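Long-range contacts in agarase (Pseudoalteromonas fuliginea, PDB 6XJ9), which probably hydrolyses the glycosidic bonds of agarose, as a family GH50 glycoside hydrolase from a marine bacterium: residues A[89-94]-A[204-209]; A[128-133]-A[166-171]. All coordinates share one frame; numbering follows the deposited sequence.

In the fold
Interactions 1 and 2 lie side by side in the N-terminal CBM-like domain, their centres about 9 Å apart. Strand 89-97 pairs antiparallel with 199-210 in interaction 1 and, on its other edge, with 128-134; strand 128-134 in turn pairs in parallel with 169-174 through interaction 2. Four neighbouring strands therefore run in the order 199-210, 89-97, 128-134, 169-174. Along the chain, interaction 2 falls between the two segments of interaction 1, so residues far apart in sequence join one continuous run of strands. The two contacts are tied by the backbone bond between Phe93 and Tyr131 and, across the sheet face, by the salt bridge from Arg209 to Glu168, which spans the two strands in between.

Interaction 1 (A[89-94]-A[204-209]); sequences FNLAFE and KSISLR
With CG of Asn90 set between its backbone N and carbonyl carbon (chi1 62°) and the Arg209 chain bent at chi3 (-59°), the amide and guanidinium meet with their planes nearly perpendicular. OD1 of Asn90 accepts twice: Arg209 NE comes in the carbonyl plane on a lone pair at 3.0 Å from OD1, while Arg209 NH2, 3.3 Å from the same oxygen, sits above that plane. The Asn90 amide nitrogen turns to Asn211, and NH2 also makes a salt bridge with Glu168. CB of Ala92 lies over one guanidinium face, 3.4 Å from Arg209 NE. Replacing Arg209 by an alanine is likely to cost Asn90 OD1 both donors, deprive Glu168 of this salt bridge and take the flat group from the Ala92 methyl.

The strands form an antiparallel pair inside the CBM-like domain, with backbone bonds in both directions at Asn90-Arg209 and Ala92-Ser207; Ala92 N to Ser207 O measures 2.7 Å. On the face carrying Leu91, Phe93, Ile206 and Leu208, CG2 of Ile206 makes a CH-pi contact over the Phe93 ring, 4.1 Å from its centroid, and also touches Leu91 CD1 at 3.7 Å. Leu208 CD2 meets Leu91 CD1 and approaches the edge of the Phe89 ring. Ile188 of strand 185-193 packs against Leu91 and Phe93. On the face of Asn90 and Arg209, Ser205 OG donates to the anti lone pair of Glu94 OE1 (3.0 Å).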
# COMPACT_ATOMS: atom_id res chain seq x y z
N PHE A 89 -12.22 -27.49 21.24
CA PHE A 89 -11.34 -26.48 21.82
C PHE A 89 -10.30 -26.04 20.80
O PHE A 89 -10.11 -26.69 19.78
CB PHE A 89 -10.69 -27.02 23.10
CG PHE A 89 -9.69 -28.13 22.92
CD1 PHE A 89 -10.10 -29.42 22.65
CD2 PHE A 89 -8.33 -27.89 23.07
CE1 PHE A 89 -9.17 -30.44 22.48
CE2 PHE A 89 -7.40 -28.91 22.92
CZ PHE A 89 -7.83 -30.19 22.63
N ASN A 90 -9.62 -24.93 21.12
CA ASN A 90 -8.56 -24.39 20.27
C ASN A 90 -7.35 -24.02 21.12
O ASN A 90 -7.45 -23.80 22.33
CB ASN A 90 -9.04 -23.20 19.44
CG ASN A 90 -9.48 -22.02 20.27
OD1 ASN A 90 -8.66 -21.20 20.69
ND2 ASN A 90 -10.78 -21.91 20.52
N LEU A 91 -6.20 -23.95 20.45
CA LEU A 91 -4.94 -23.52 21.01
C LEU A 91 -4.66 -22.10 20.52
O LEU A 91 -4.67 -21.85 19.31
CB LEU A 91 -3.87 -24.51 20.53
CG LEU A 91 -2.41 -24.12 20.78
CD1 LEU A 91 -2.11 -24.04 22.27
CD2 LEU A 91 -1.48 -25.12 20.10
N ALA A 92 -4.42 -21.18 21.46
CA ALA A 92 -4.41 -19.76 21.12
C ALA A 92 -3.10 -19.12 21.57
O ALA A 92 -2.62 -19.40 22.67
CB ALA A 92 -5.59 -19.09 21.78
N PHE A 93 -2.56 -18.25 20.71
CA PHE A 93 -1.33 -17.52 21.00
C PHE A 93 -1.61 -16.02 20.94
O PHE A 93 -2.18 -15.53 19.97
CB PHE A 93 -0.24 -17.88 19.99
CG PHE A 93 0.14 -19.34 19.91
CD1 PHE A 93 -0.68 -20.26 19.28
CD2 PHE A 93 1.34 -19.78 20.44
CE1 PHE A 93 -0.32 -21.60 19.20
CE2 PHE A 93 1.70 -21.12 20.36
CZ PHE A 93 0.87 -22.03 19.74
N GLU A 94 -1.18 -15.30 21.97
CA GLU A 94 -1.26 -13.85 21.95
C GLU A 94 0.11 -13.29 21.57
O GLU A 94 1.07 -13.45 22.32
CB GLU A 94 -1.73 -13.31 23.30
CG GLU A 94 -3.23 -13.16 23.38
CD GLU A 94 -3.68 -12.37 24.60
OE1 GLU A 94 -3.55 -12.91 25.72
OE2 GLU A 94 -4.11 -11.21 24.43
N LYS A 204 2.90 -13.24 24.48
CA LYS A 204 2.31 -12.80 25.73
C LYS A 204 1.68 -13.97 26.47
O LYS A 204 1.81 -14.05 27.69
CB LYS A 204 1.27 -11.70 25.49
CG LYS A 204 0.55 -11.20 26.73
CD LYS A 204 -0.32 -9.98 26.49
CE LYS A 204 0.49 -8.71 26.34
NZ LYS A 204 -0.37 -7.51 26.32
N SER A 205 1.01 -14.87 25.74
CA SER A 205 0.34 -16.02 26.33
C SER A 205 0.04 -17.10 25.30
O SER A 205 -0.10 -16.83 24.11
CB SER A 205 -0.91 -15.63 27.09
OG SER A 205 -2.01 -15.48 26.21
N ILE A 206 -0.01 -18.34 25.80
CA ILE A 206 -0.47 -19.51 25.07
C ILE A 206 -1.49 -20.19 25.97
O ILE A 206 -1.25 -20.32 27.17
CB ILE A 206 0.71 -20.45 24.73
CG1 ILE A 206 1.91 -19.70 24.13
CG2 ILE A 206 0.25 -21.58 23.82
CD1 ILE A 206 3.18 -20.53 24.08
N SER A 207 -2.60 -20.63 25.37
CA SER A 207 -3.72 -21.13 26.14
C SER A 207 -4.55 -22.10 25.30
O SER A 207 -4.52 -22.04 24.07
CB SER A 207 -4.56 -19.98 26.63
OG SER A 207 -4.96 -19.14 25.55
N LEU A 208 -5.28 -22.99 25.98
CA LEU A 208 -6.33 -23.78 25.36
C LEU A 208 -7.67 -23.14 25.71
O LEU A 208 -7.85 -22.69 26.84
CB LEU A 208 -6.28 -25.22 25.87
CG LEU A 208 -5.02 -26.02 25.56
CD1 LEU A 208 -5.13 -27.42 26.16
CD2 LEU A 208 -4.77 -26.10 24.06
N ARG A 209 -8.59 -23.09 24.74
CA ARG A 209 -9.86 -22.42 24.97
C ARG A 209 -10.99 -23.22 24.33
O ARG A 209 -10.78 -23.90 23.33
CB ARG A 209 -9.89 -21.01 24.37
CG ARG A 209 -8.63 -20.18 24.62
CD ARG A 209 -8.75 -18.82 23.97
NE ARG A 209 -8.95 -18.90 22.53
CZ ARG A 209 -9.14 -17.85 21.74
NH1 ARG A 209 -9.15 -16.63 22.25
NH2 ARG A 209 -9.31 -18.02 20.44

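Interaction 2 (A[128-133]-A[166-171]); sequences YNTYYA and SDEVQF
Thr130 meets Glu168 with the two side chains alongside each other, pointing the same way: methyl CG2 of Thr130 rests 3.5 Å from OE2 of Glu168, whose carboxylate turns its other oxygen, OE1, to a salt bridge with Arg209. Thr130 O accepts from Val169 N at 2.8 Å. Next comes Tyr131, buried on the face it shares with Val169, where CD2 of its ring lies 3.5 Å from Val169 CB and its own CB touches Phe171 CE1. Val121 of strand 116-123 packs against all three of these side chains.

Tyr131-Val169 and Tyr132-Gln170 are parallel bridges, joining strand 128-134 to 169-174 within the CBM-like domain; the pairing sits among antiparallel ones, 128-134 with 89-97 and 169-174 with 116-123. Tyr132 N donates to Val169 O (2.9 Å). With CG of Tyr132 between its backbone N and carbonyl carbon (chi1 69°), the ring reaches across to the second segment. One face is covered by Gln170, its CA 3.9 Å above the ring plane over the centre and its CB 3.6 Å from Tyr132 CZ, while Glu168 CB sits at the ring edge. Trp164 also stacks with this ring. Tyr132 O accepts from Phe171 N at 2.8 Å, a fairly straight bond (168° at the hydrogen), and the edge of the Phe171 ring closes in on that same oxygen. Finally, CB of Ala133 approaches CD1 of Phe171 at 4.1 Å.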
# COMPACT_ATOMS: atom_id res chain seq x y z
N TYR A 128 -0.58 -6.63 19.95
CA TYR A 128 -1.01 -7.98 20.25
C TYR A 128 -2.34 -8.31 19.59
O TYR A 128 -3.29 -7.52 19.63
CB TYR A 128 -1.03 -8.19 21.77
CG TYR A 128 0.33 -8.33 22.39
CD1 TYR A 128 0.97 -9.56 22.43
CD2 TYR A 128 0.99 -7.24 22.92
CE1 TYR A 128 2.23 -9.70 22.98
CE2 TYR A 128 2.26 -7.36 23.49
CZ TYR A 128 2.87 -8.60 23.52
OH TYR A 128 4.11 -8.74 24.07
N ASN A 129 -2.39 -9.50 18.99
CA ASN A 129 -3.59 -10.09 18.44
C ASN A 129 -3.61 -11.56 18.85
O ASN A 129 -2.58 -12.11 19.24
CB ASN A 129 -3.64 -9.92 16.92
CG ASN A 129 -3.76 -8.47 16.53
OD1 ASN A 129 -4.85 -7.90 16.57
ND2 ASN A 129 -2.64 -7.84 16.19
N THR A 130 -4.79 -12.19 18.75
CA THR A 130 -4.90 -13.60 19.06
C THR A 130 -4.95 -14.41 17.76
O THR A 130 -5.70 -14.08 16.84
CB THR A 130 -6.04 -13.88 20.05
OG1 THR A 130 -5.64 -13.32 21.30
CG2 THR A 130 -6.28 -15.36 20.27
N TYR A 131 -4.11 -15.45 17.72
CA TYR A 131 -4.00 -16.40 16.63
C TYR A 131 -4.37 -17.77 17.18
O TYR A 131 -3.82 -18.20 18.19
CB TYR A 131 -2.58 -16.37 16.06
CG TYR A 131 -2.18 -15.00 15.59
CD1 TYR A 131 -1.74 -14.03 16.49
CD2 TYR A 131 -2.31 -14.65 14.26
CE1 TYR A 131 -1.41 -12.75 16.06
CE2 TYR A 131 -1.99 -13.37 13.82
CZ TYR A 131 -1.53 -12.43 14.72
OH TYR A 131 -1.21 -11.18 14.26
N TYR A 132 -5.33 -18.43 16.53
CA TYR A 132 -5.84 -19.67 17.11
C TYR A 132 -5.85 -20.78 16.07
O TYR A 132 -5.92 -20.54 14.86
CB TYR A 132 -7.19 -19.43 17.77
CG TYR A 132 -8.30 -19.13 16.79
CD1 TYR A 132 -8.92 -20.15 16.08
CD2 TYR A 132 -8.71 -17.82 16.56
CE1 TYR A 132 -9.93 -19.89 15.17
CE2 TYR A 132 -9.73 -17.55 15.65
CZ TYR A 132 -10.33 -18.58 14.96
OH TYR A 132 -11.33 -18.33 14.06
N ALA A 133 -5.75 -22.01 16.56
CA ALA A 133 -5.84 -23.21 15.76
C ALA A 133 -6.76 -24.20 16.47
O ALA A 133 -6.47 -24.61 17.59
CB ALA A 133 -4.45 -23.78 15.58
N SER A 166 -14.87 -13.27 14.64
CA SER A 166 -14.10 -12.77 15.77
C SER A 166 -13.10 -11.69 15.35
O SER A 166 -12.90 -11.44 14.16
CB SER A 166 -13.41 -13.88 16.55
OG SER A 166 -12.45 -14.56 15.76
N ASP A 167 -12.48 -11.09 16.36
CA ASP A 167 -11.42 -10.11 16.17
C ASP A 167 -10.06 -10.81 16.17
O ASP A 167 -9.04 -10.17 16.38
CB ASP A 167 -11.56 -8.98 17.20
CG ASP A 167 -11.15 -9.34 18.62
OD1 ASP A 167 -11.18 -10.53 18.95
OD2 ASP A 167 -10.81 -8.42 19.39
N GLU A 168 -10.06 -12.13 15.94
CA GLU A 168 -8.86 -12.95 16.07
C GLU A 168 -8.50 -13.52 14.71
O GLU A 168 -9.25 -13.37 13.75
CB GLU A 168 -9.09 -14.07 17.09
CG GLU A 168 -9.43 -13.57 18.49
CD GLU A 168 -9.66 -14.63 19.57
OE1 GLU A 168 -9.91 -15.80 19.21
OE2 GLU A 168 -9.58 -14.28 20.77
N VAL A 169 -7.36 -14.23 14.64
CA VAL A 169 -6.85 -14.73 13.38
C VAL A 169 -6.64 -16.24 13.48
O VAL A 169 -5.83 -16.72 14.29
CB VAL A 169 -5.53 -14.04 12.99
CG1 VAL A 169 -5.09 -14.45 11.59
CG2 VAL A 169 -5.63 -12.52 13.12
N GLN A 170 -7.32 -16.97 12.60
CA GLN A 170 -7.14 -18.41 12.55
C GLN A 170 -5.86 -18.73 11.78
O GLN A 170 -5.61 -18.17 10.72
CB GLN A 170 -8.36 -19.07 11.93
CG GLN A 170 -8.25 -20.59 11.91
CD GLN A 170 -9.45 -21.32 11.36
OE1 GLN A 170 -10.39 -20.73 10.82
NE2 GLN A 170 -9.42 -22.63 11.48
N PHE A 171 -5.06 -19.66 12.32
CA PHE A 171 -3.94 -20.23 11.58
C PHE A 171 -4.47 -20.94 10.33
O PHE A 171 -5.56 -21.51 10.35
CB PHE A 171 -3.17 -21.25 12.43
CG PHE A 171 -2.16 -20.67 13.39
CD1 PHE A 171 -2.53 -20.28 14.67
CD2 PHE A 171 -0.83 -20.52 13.02
CE1 PHE A 171 -1.60 -19.77 15.56
CE2 PHE A 171 0.10 -20.02 13.91
CZ PHE A 171 -0.28 -19.63 15.18